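Local atomic coordinates of aspartate semialdehyde dehydrogenase (Francisella tularensis subsp. tularensis, PDB entry 4WOJ), a protein that probably catalyses the NADPH-dependent reductive dephosphorylation of L-aspartyl-4-phosphate to L-aspartate semialdehyde, a step in lysine, methionine and threonine biosynthesis. Residues L8-I13 against M72-S77; V159-S164 against T281-Q286; K190-D195 against K203-L208. One frame throughout, in Å; residues are numbered along the deposited sequence.

Interaction 1 of 3, residues L8-I13 against M72-S77; sequences LKVGFI and MDILLS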
loop_
_atom_site.group_PDB
_atom_site.type_symbol
_atom_site.label_atom_id
_atom_site.label_comp_id
_atom_site.label_asym_id
_atom_site.label_seq_id
_atom_site.Cartn_x
_atom_site.Cartn_y
_atom_site.Cartn_z
ATOM N N LEU B 8 -3.086 -44.073 -7.133
ATOM C CA LEU B 8 -2.704 -43.403 -5.895
ATOM C C LEU B 8 -3.847 -42.979 -4.987
ATOM O O LEU B 8 -4.826 -42.374 -5.425
ATOM C CB LEU B 8 -1.782 -42.235 -6.184
ATOM C CG LEU B 8 -0.409 -42.737 -6.619
ATOM C CD1 LEU B 8 0.504 -41.569 -6.933
ATOM C CD2 LEU B 8 0.204 -43.636 -5.557
ATOM N N LYS B 9 -3.729 -43.339 -3.718
ATOM C CA LYS B 9 -4.727 -42.942 -2.757
ATOM C C LYS B 9 -4.318 -41.605 -2.177
ATOM O O LYS B 9 -3.329 -41.524 -1.464
ATOM C CB LYS B 9 -4.854 -43.973 -1.653
ATOM C CG LYS B 9 -5.136 -45.360 -2.173
ATOM C CD LYS B 9 -5.443 -46.284 -1.017
ATOM C CE LYS B 9 -6.936 -46.260 -0.724
ATOM N NZ LYS B 9 -7.263 -47.100 0.465
ATOM N N VAL B 10 -5.110 -40.574 -2.467
ATOM C CA VAL B 10 -4.788 -39.215 -2.057
ATOM C C VAL B 10 -5.836 -38.679 -1.120
ATOM O O VAL B 10 -7.020 -38.664 -1.448
ATOM C CB VAL B 10 -4.710 -38.252 -3.249
ATOM C CG1 VAL B 10 -4.022 -36.962 -2.829
ATOM C CG2 VAL B 10 -3.966 -38.888 -4.403
ATOM N N GLY B 11 -5.375 -38.199 0.031
ATOM C CA GLY B 11 -6.252 -37.672 1.072
ATOM C C GLY B 11 -6.148 -36.164 1.114
ATOM O O GLY B 11 -5.078 -35.605 0.912
ATOM N N PHE B 12 -7.275 -35.512 1.354
ATOM C CA PHE B 12 -7.339 -34.058 1.371
ATOM C C PHE B 12 -7.786 -33.530 2.737
ATOM O O PHE B 12 -8.892 -33.825 3.195
ATOM C CB PHE B 12 -8.277 -33.558 0.261
ATOM C CG PHE B 12 -7.782 -33.887 -1.109
ATOM C CD1 PHE B 12 -6.856 -33.051 -1.750
ATOM C CD2 PHE B 12 -8.162 -35.065 -1.728
ATOM C CE1 PHE B 12 -6.355 -33.381 -3.009
ATOM C CE2 PHE B 12 -7.680 -35.397 -2.991
ATOM C CZ PHE B 12 -6.765 -34.561 -3.629
ATOM N N ILE B 13 -6.901 -32.762 3.378
ATOM C CA ILE B 13 -7.247 -31.999 4.585
ATOM C C ILE B 13 -7.221 -30.495 4.272
ATOM O O ILE B 13 -6.403 -30.046 3.508
ATOM C CB ILE B 13 -6.298 -32.314 5.752
ATOM C CG1 ILE B 13 -5.948 -33.807 5.779
ATOM C CG2 ILE B 13 -6.956 -31.932 7.069
ATOM C CD1 ILE B 13 -4.667 -34.175 5.077
ATOM N N MET B 72 -3.359 -43.503 3.037
ATOM C CA MET B 72 -3.171 -42.622 1.870
ATOM C C MET B 72 -1.697 -42.649 1.428
ATOM O O MET B 72 -0.794 -42.669 2.242
ATOM C CB MET B 72 -3.586 -41.184 2.162
ATOM C CG MET B 72 -5.032 -40.982 2.601
ATOM S SD MET B 72 -6.257 -41.279 1.298
ATOM C CE MET B 72 -6.732 -42.942 1.774
ATOM N N ASP B 73 -1.495 -42.708 0.119
ATOM C CA ASP B 73 -0.188 -42.604 -0.493
ATOM C C ASP B 73 0.374 -41.170 -0.417
ATOM O O ASP B 73 1.606 -40.950 -0.394
ATOM C CB ASP B 73 -0.288 -43.032 -1.941
ATOM C CG ASP B 73 -0.571 -44.502 -2.077
ATOM O OD1 ASP B 73 0.362 -45.285 -1.781
ATOM O OD2 ASP B 73 -1.730 -44.881 -2.432
ATOM N N ILE B 74 -0.562 -40.226 -0.395
ATOM C CA ILE B 74 -0.285 -38.814 -0.448
ATOM C C ILE B 74 -1.367 -38.085 0.329
ATOM O O ILE B 74 -2.558 -38.329 0.138
ATOM C CB ILE B 74 -0.304 -38.278 -1.900
ATOM C CG1 ILE B 74 0.737 -38.992 -2.771
ATOM C CG2 ILE B 74 -0.052 -36.763 -1.920
ATOM C CD1 ILE B 74 0.809 -38.459 -4.197
ATOM N N LEU B 75 -0.946 -37.154 1.177
ATOM C CA LEU B 75 -1.874 -36.290 1.893
ATOM C C LEU B 75 -1.581 -34.846 1.531
ATOM O O LEU B 75 -0.426 -34.461 1.358
ATOM C CB LEU B 75 -1.735 -36.482 3.396
ATOM C CG LEU B 75 -2.056 -37.897 3.900
ATOM C CD1 LEU B 75 -1.582 -38.038 5.328
ATOM C CD2 LEU B 75 -3.557 -38.183 3.790
ATOM N N LEU B 76 -2.641 -34.056 1.397
ATOM C CA LEU B 76 -2.510 -32.669 0.993
ATOM C C LEU B 76 -3.300 -31.757 1.939
ATOM O O LEU B 76 -4.550 -31.763 1.948
ATOM C CB LEU B 76 -2.985 -32.509 -0.446
ATOM C CG LEU B 76 -2.486 -31.254 -1.151
ATOM C CD1 LEU B 76 -2.555 -31.485 -2.653
ATOM C CD2 LEU B 76 -3.293 -30.031 -0.737
ATOM N N SER B 77 -2.565 -30.957 2.714
ATOM C CA SER B 77 -3.185 -30.161 3.790
ATOM C C SER B 77 -3.205 -28.672 3.477
ATOM O O SER B 77 -2.186 -28.098 3.154
ATOM C CB SER B 77 -2.471 -30.384 5.127
ATOM O OG SER B 77 -3.135 -29.666 6.155
#
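G11 and I74 meet in the tight middle of two parallel strands, 8-13 and 74-77, which run side by side in the Rossmann-type sheet of the NAD-binding domain. The short axes approach to 4.7 Å, and the register V10-I74, G11-L75, F12-L76, I13-S77 holds without a shift. G11 N gives a straight bond to I74 O (2.8 Å, 168°), and G11 O takes L76 N. Because G11 has no side chain, its neighbours close directly on the backbone: L75 CD2 lies 3.9 Å from G11 CA, and M72, its chain bent at chi2 (-69°), brings SD to 3.4 Å from G11 N. On the other face, V10 and I74 lie side by side and pack on L365 of helix 354-369, while F12 meets the ring of F40 from the adjoining strand 36-42.

Toward L8 and K9 the contact becomes looser and partly exposed. There K9 O accepts two donors, D73 N and I74 N, and the methyl L8 CD2 approaches D73 CG at 3.7 Å, the two side chains crossing at about a right angle. K9 NZ stays 6.6 Å from D73 OD2, too far for a salt bridge. The carboxylate is used differently: K9 N donates to the anti lone pair of D73 OD2, at 2.8 Å and 164°.

Interaction 2 of 3, residues V159-S164 against T281-Q286; sequences VEWVNS and TVKLRQ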
loop_
_atom_site.group_PDB
_atom_site.type_symbol
_atom_site.label_atom_id
_atom_site.label_comp_id
_atom_site.label_asym_id
_atom_site.label_seq_id
_atom_site.Cartn_x
_atom_site.Cartn_y
_atom_site.Cartn_z
ATOM N N VAL B 159 19.408 -10.754 -10.681
ATOM C CA VAL B 159 18.933 -9.921 -9.577
ATOM C C VAL B 159 19.917 -10.008 -8.418
ATOM O O VAL B 159 20.166 -11.113 -7.914
ATOM C CB VAL B 159 17.553 -10.404 -9.092
ATOM C CG1 VAL B 159 17.124 -9.648 -7.854
ATOM C CG2 VAL B 159 16.535 -10.288 -10.203
ATOM N N GLU B 160 20.414 -8.838 -7.994
ATOM C CA GLU B 160 21.369 -8.687 -6.880
ATOM C C GLU B 160 20.617 -8.569 -5.554
ATOM O O GLU B 160 20.986 -9.222 -4.595
ATOM C CB GLU B 160 22.257 -7.448 -7.066
ATOM C CG GLU B 160 23.502 -7.436 -6.170
ATOM C CD GLU B 160 24.489 -6.321 -6.500
ATOM O OE1 GLU B 160 24.957 -6.208 -7.656
ATOM O OE2 GLU B 160 24.824 -5.540 -5.593
ATOM N N TRP B 161 19.594 -7.698 -5.509
ATOM C CA TRP B 161 18.589 -7.698 -4.430
ATOM C C TRP B 161 17.222 -7.121 -4.810
ATOM O O TRP B 161 17.082 -6.502 -5.834
ATOM C CB TRP B 161 19.084 -7.029 -3.155
ATOM C CG TRP B 161 19.552 -5.615 -3.226
ATOM C CD1 TRP B 161 20.841 -5.195 -3.015
ATOM C CD2 TRP B 161 18.762 -4.416 -3.408
ATOM N NE1 TRP B 161 20.902 -3.846 -3.080
ATOM C CE2 TRP B 161 19.655 -3.329 -3.323
ATOM C CE3 TRP B 161 17.403 -4.161 -3.658
ATOM C CZ2 TRP B 161 19.250 -2.005 -3.482
ATOM C CZ3 TRP B 161 16.987 -2.839 -3.820
ATOM C CH2 TRP B 161 17.910 -1.776 -3.731
ATOM N N VAL B 162 16.244 -7.308 -3.907
ATOM C CA VAL B 162 14.866 -6.814 -4.068
ATOM C C VAL B 162 14.293 -6.137 -2.822
ATOM O O VAL B 162 14.163 -6.770 -1.786
ATOM C CB VAL B 162 13.891 -7.988 -4.366
ATOM C CG1 VAL B 162 12.523 -7.457 -4.697
ATOM C CG2 VAL B 162 14.432 -8.883 -5.476
ATOM N N ASN B 163 13.935 -4.859 -2.927
ATOM C CA ASN B 163 13.070 -4.252 -1.931
ATOM C C ASN B 163 11.628 -4.470 -2.358
ATOM O O ASN B 163 11.293 -4.119 -3.505
ATOM C CB ASN B 163 13.307 -2.778 -1.834
ATOM C CG ASN B 163 12.590 -2.168 -0.646
ATOM O OD1 ASN B 163 13.096 -2.222 0.466
ATOM N ND2 ASN B 163 11.442 -1.543 -0.875
ATOM N N SER B 164 10.803 -5.065 -1.481
ATOM C CA SER B 164 9.365 -5.141 -1.699
ATOM C C SER B 164 8.568 -4.443 -0.600
ATOM O O SER B 164 8.798 -4.661 0.582
ATOM C CB SER B 164 8.901 -6.581 -1.808
ATOM O OG SER B 164 7.461 -6.670 -1.750
ATOM N N THR B 281 11.459 -2.743 -5.915
ATOM C CA THR B 281 12.635 -1.990 -6.347
ATOM C C THR B 281 13.753 -2.995 -6.407
ATOM O O THR B 281 14.130 -3.589 -5.405
ATOM C CB THR B 281 12.929 -0.841 -5.394
ATOM O OG1 THR B 281 11.765 0.006 -5.305
ATOM C CG2 THR B 281 14.094 -0.009 -5.885
ATOM N N VAL B 282 14.221 -3.251 -7.613
ATOM C CA VAL B 282 15.105 -4.386 -7.873
ATOM C C VAL B 282 16.449 -3.867 -8.350
ATOM O O VAL B 282 16.490 -3.071 -9.314
ATOM C CB VAL B 282 14.559 -5.315 -8.950
ATOM C CG1 VAL B 282 15.424 -6.542 -9.062
ATOM C CG2 VAL B 282 13.121 -5.746 -8.625
ATOM N N LYS B 283 17.525 -4.289 -7.666
ATOM C CA LYS B 283 18.882 -3.947 -8.095
ATOM C C LYS B 283 19.387 -5.119 -8.908
ATOM O O LYS B 283 19.312 -6.254 -8.474
ATOM C CB LYS B 283 19.795 -3.713 -6.920
ATOM C CG LYS B 283 21.194 -3.294 -7.333
ATOM C CD LYS B 283 22.084 -3.092 -6.128
ATOM C CE LYS B 283 23.297 -2.271 -6.477
ATOM N NZ LYS B 283 22.947 -0.828 -6.587
ATOM N N LEU B 284 19.879 -4.825 -10.106
ATOM C CA LEU B 284 20.384 -5.849 -11.022
ATOM C C LEU B 284 21.877 -6.097 -10.868
ATOM O O LEU B 284 22.596 -5.273 -10.330
ATOM C CB LEU B 284 20.054 -5.458 -12.474
ATOM C CG LEU B 284 18.552 -5.430 -12.844
ATOM C CD1 LEU B 284 18.373 -4.921 -14.247
ATOM C CD2 LEU B 284 17.904 -6.794 -12.709
ATOM N N ARG B 285 22.350 -7.233 -11.347
ATOM C CA ARG B 285 23.794 -7.484 -11.348
ATOM C C ARG B 285 24.493 -6.780 -12.512
ATOM O O ARG B 285 25.696 -6.639 -12.502
ATOM C CB ARG B 285 24.108 -8.975 -11.436
ATOM C CG ARG B 285 23.598 -9.791 -10.281
ATOM C CD ARG B 285 24.318 -11.120 -10.203
ATOM N NE ARG B 285 23.533 -12.119 -9.473
ATOM C CZ ARG B 285 23.398 -12.157 -8.155
ATOM N NH1 ARG B 285 23.985 -11.238 -7.382
ATOM N NH2 ARG B 285 22.681 -13.128 -7.599
ATOM N N GLN B 286 23.730 -6.396 -13.521
ATOM C CA GLN B 286 24.220 -5.763 -14.734
ATOM C C GLN B 286 23.254 -4.682 -15.116
ATOM O O GLN B 286 22.049 -4.839 -14.934
ATOM C CB GLN B 286 24.152 -6.735 -15.897
ATOM C CG GLN B 286 25.257 -7.773 -15.999
ATOM C CD GLN B 286 24.822 -8.966 -16.830
ATOM O OE1 GLN B 286 23.978 -8.840 -17.726
ATOM N NE2 GLN B 286 25.382 -10.133 -16.531
HETATM O O HOH W 1 19.882 -13.381 -9.269
HETATM O O HOH W 2 10.381 -1.295 -3.198
#
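K283 O is gripped by two successive amides, E160 N at 2.8 Å and, weakly, W161 N at 3.3 Å, and this defines a classic beta bulge between antiparallel strands of the dimerisation domain. The register confirms it: V159 pairs with L284, but W161 pairs with K283, a shift of one residue. Beyond the bulge the ladder is regular. K283 N donates to W161 O, and N163 and T281 exchange both backbone bonds. The short segment axes stand at 172°.

W161 and K283 overlap broadly on one face of the sheet. W161 CG sits between its own backbone N and carbonyl carbon (chi1 57°), and the indole lies across the neighbouring strand. K283 CB stands over the centre of the six-membered ring, 3.7 Å from its centroid and 15° off the normal, a CH-pi contact. Further out, the extended lysine chain passes W161 NE1 with its CD at 3.4 Å, then bends at chi4 and ends in a salt bridge to D342. E160 runs alongside the same chain, its carboxylate not in contact with the ammonium. At the far corner, V159 O lies over one face of the R285 guanidinium, 3.2 Å above the plane and toward the rim, while R285 NH2 is paired with D157.

V162 and V282 share the other face; V159 CG1, from beyond the bulge, meets V282 CG1 with the two side chains crossing at about a right angle. On the W161 and K283 face, N163 and T281 extend the contact across the dimer: N163 OD1 pairs with T281 OG1 of the second subunit, and the reverse pair also forms. Within this chain a water accepts from N163 ND2 at 2.6 Å and donates to T281 OG1 at 2.8 Å.

Interaction 3 of 3, residues K190-D195 against K203-L208; sequences KIDNRD and KILREL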
loop_
_atom_site.group_PDB
_atom_site.type_symbol
_atom_site.label_atom_id
_atom_site.label_comp_id
_atom_site.label_asym_id
_atom_site.label_seq_id
_atom_site.Cartn_x
_atom_site.Cartn_y
_atom_site.Cartn_z
ATOM N N LYS B 190 -23.209 2.123 7.334
ATOM C CA LYS B 190 -24.560 2.423 7.838
ATOM C C LYS B 190 -24.562 3.735 8.577
ATOM O O LYS B 190 -25.356 4.620 8.255
ATOM C CB LYS B 190 -25.105 1.318 8.741
ATOM C CG LYS B 190 -25.786 0.233 7.933
ATOM C CD LYS B 190 -25.942 -1.056 8.712
ATOM C CE LYS B 190 -26.595 -2.112 7.827
ATOM N NZ LYS B 190 -26.123 -3.476 8.176
ATOM N N ILE B 191 -23.651 3.881 9.535
ATOM C CA ILE B 191 -23.584 5.129 10.281
ATOM C C ILE B 191 -23.289 6.343 9.393
ATOM O O ILE B 191 -23.690 7.437 9.723
ATOM C CB ILE B 191 -22.635 5.088 11.480
ATOM C CG1 ILE B 191 -22.827 6.391 12.261
ATOM C CG2 ILE B 191 -21.184 4.968 11.025
ATOM C CD1 ILE B 191 -22.262 6.445 13.673
ATOM N N ASP B 192 -22.612 6.161 8.271
ATOM C CA ASP B 192 -22.186 7.315 7.450
ATOM C C ASP B 192 -23.378 7.993 6.753
ATOM O O ASP B 192 -24.161 7.346 6.060
ATOM C CB ASP B 192 -21.140 6.896 6.409
ATOM C CG ASP B 192 -20.750 8.025 5.471
ATOM O OD1 ASP B 192 -20.206 9.049 5.945
ATOM O OD2 ASP B 192 -20.972 7.881 4.245
ATOM N N ASN B 193 -23.437 9.309 6.923
ATOM C CA ASN B 193 -24.490 10.177 6.433
ATOM C C ASN B 193 -23.998 11.110 5.318
ATOM O O ASN B 193 -23.112 11.935 5.525
ATOM C CB ASN B 193 -24.997 11.022 7.605
ATOM C CG ASN B 193 -26.209 11.880 7.243
ATOM O OD1 ASN B 193 -26.276 12.482 6.164
ATOM N ND2 ASN B 193 -27.171 11.949 8.162
ATOM N N ARG B 194 -24.627 10.995 4.153
ATOM C CA ARG B 194 -24.294 11.797 2.963
ATOM C C ARG B 194 -24.490 13.299 3.170
ATOM O O ARG B 194 -23.762 14.108 2.617
ATOM C CB ARG B 194 -25.182 11.366 1.794
ATOM C CG ARG B 194 -25.528 9.878 1.791
ATOM N N ASP B 195 -25.491 13.662 3.967
ATOM C CA ASP B 195 -25.851 15.077 4.183
ATOM C C ASP B 195 -24.905 15.825 5.106
ATOM O O ASP B 195 -24.835 17.044 5.055
ATOM C CB ASP B 195 -27.271 15.197 4.733
ATOM C CG ASP B 195 -28.333 14.866 3.697
ATOM O OD1 ASP B 195 -29.340 14.250 4.093
ATOM O OD2 ASP B 195 -28.165 15.215 2.506
ATOM N N LYS B 203 -14.427 12.128 10.330
ATOM C CA LYS B 203 -14.240 12.092 11.778
ATOM C C LYS B 203 -15.095 11.057 12.469
ATOM O O LYS B 203 -14.602 10.305 13.333
ATOM C CB LYS B 203 -14.559 13.458 12.359
ATOM C CG LYS B 203 -14.314 13.531 13.851
ATOM C CD LYS B 203 -14.623 14.914 14.413
ATOM C CE LYS B 203 -14.878 14.817 15.926
ATOM N NZ LYS B 203 -13.709 14.269 16.687
ATOM N N ILE B 204 -16.379 11.020 12.079
ATOM C CA ILE B 204 -17.355 10.086 12.647
ATOM C C ILE B 204 -16.966 8.650 12.400
ATOM O O ILE B 204 -17.032 7.827 13.308
ATOM C CB ILE B 204 -18.782 10.353 12.109
ATOM C CG1 ILE B 204 -19.419 11.563 12.835
ATOM C CG2 ILE B 204 -19.687 9.150 12.312
ATOM C CD1 ILE B 204 -20.445 12.314 11.994
ATOM N N LEU B 205 -16.564 8.344 11.170
ATOM C CA LEU B 205 -16.102 6.982 10.833
ATOM C C LEU B 205 -14.874 6.661 11.634
ATOM O O LEU B 205 -14.767 5.591 12.250
ATOM C CB LEU B 205 -15.735 6.853 9.356
ATOM C CG LEU B 205 -16.781 7.182 8.310
ATOM C CD1 LEU B 205 -16.235 6.936 6.921
ATOM C CD2 LEU B 205 -18.024 6.355 8.537
ATOM N N ARG B 206 -13.943 7.614 11.621
ATOM C CA ARG B 206 -12.682 7.429 12.312
ATOM C C ARG B 206 -12.892 7.080 13.785
ATOM O O ARG B 206 -12.348 6.088 14.265
ATOM C CB ARG B 206 -11.781 8.646 12.177
ATOM C CG ARG B 206 -10.405 8.384 12.767
ATOM C CD ARG B 206 -9.416 9.454 12.373
ATOM N NE ARG B 206 -9.441 10.555 13.334
ATOM C CZ ARG B 206 -9.813 11.803 13.071
ATOM N NH1 ARG B 206 -10.179 12.170 11.867
ATOM N NH2 ARG B 206 -9.790 12.706 14.036
ATOM N N GLU B 207 -13.699 7.867 14.490
ATOM C CA GLU B 207 -13.951 7.592 15.911
ATOM C C GLU B 207 -14.710 6.280 16.105
ATOM O O GLU B 207 -14.390 5.518 17.020
ATOM C CB GLU B 207 -14.690 8.749 16.596
ATOM C CG GLU B 207 -13.864 10.027 16.722
ATOM C CD GLU B 207 -12.504 9.794 17.402
ATOM O OE1 GLU B 207 -12.458 9.130 18.475
ATOM O OE2 GLU B 207 -11.470 10.266 16.863
ATOM N N LEU B 208 -15.686 6.005 15.251
ATOM C CA LEU B 208 -16.439 4.733 15.350
ATOM C C LEU B 208 -15.497 3.530 15.140
ATOM O O LEU B 208 -15.580 2.519 15.869
ATOM C CB LEU B 208 -17.602 4.690 14.360
ATOM C CG LEU B 208 -18.615 3.522 14.533
ATOM C CD1 LEU B 208 -19.285 3.530 15.906
ATOM C CD2 LEU B 208 -19.707 3.550 13.466
#
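I191 holds CG1 anti to its backbone N (chi1 -172°), and L208 holds CG likewise (chi1 -170°), across a helix-loop-helix unit of the dimerisation domain. The two side chains reach toward each other, tip to tip. Helix 175-191 ends here, a short link follows, and helix 198-209 returns past that end. The contact is small, 217 Å² summed over both sides, and it is apolar throughout.

I191 is the hub. Its CD1 meets I204 CG2 at 4.0 Å, with the two isoleucines crossing obliquely, and its CG2 lies 4.3 Å from L205 CD2. I204 and L208 stand one helical turn apart, as the bond from L208 N to I204 O (3.0 Å) shows, and both start their side chains toward the 190-195 segment. The approach of I191 CG2 to L208 CD2 is too short to be sound, and the exact placing of the two methyls is therefore doubtful; the neighbourhood of the two residues is all that can be claimed.

D192 is the first residue to leave helical backbone angles. Its CB touches L205 CD2 at 3.8 Å, while its carboxylate turns to R201 in a salt bridge, one residue thus joining the link to the second helix by both a nonpolar and a charged contact. L205 is the buried member of the group. L182 of the second subunit packs on both D192 and L205, placing this side of the pair at the dimer contact, whereas I191 and I204 are exposed.

Past D192 the chain draws away from the second helix. It closes an Asx turn there: D195 N donates to N193 OD1 at 2.6 Å, in the plane of the amide carbonyl, with an N-H...O angle of 135°.

The three interactions are separate in space. Interaction 1, in the NAD-binding domain, lies on the opposite side of the chain's centre from the other two, its centre 39 Å from that of interaction 2 and 50 Å from that of interaction 3. Interactions 2 and 3 share the dimerisation domain, yet their nearest atoms are about 26 Å apart. Strand 159-167 leads directly to helix 175-191, and the helical pair falls within the sequence between 159-164 and 281-286. Both of these touch the second subunit, unlike interaction 1. None lies at the predicted catalytic residues C141 and H276, although H276 belongs to the same strand, 275-284, as T281-L284.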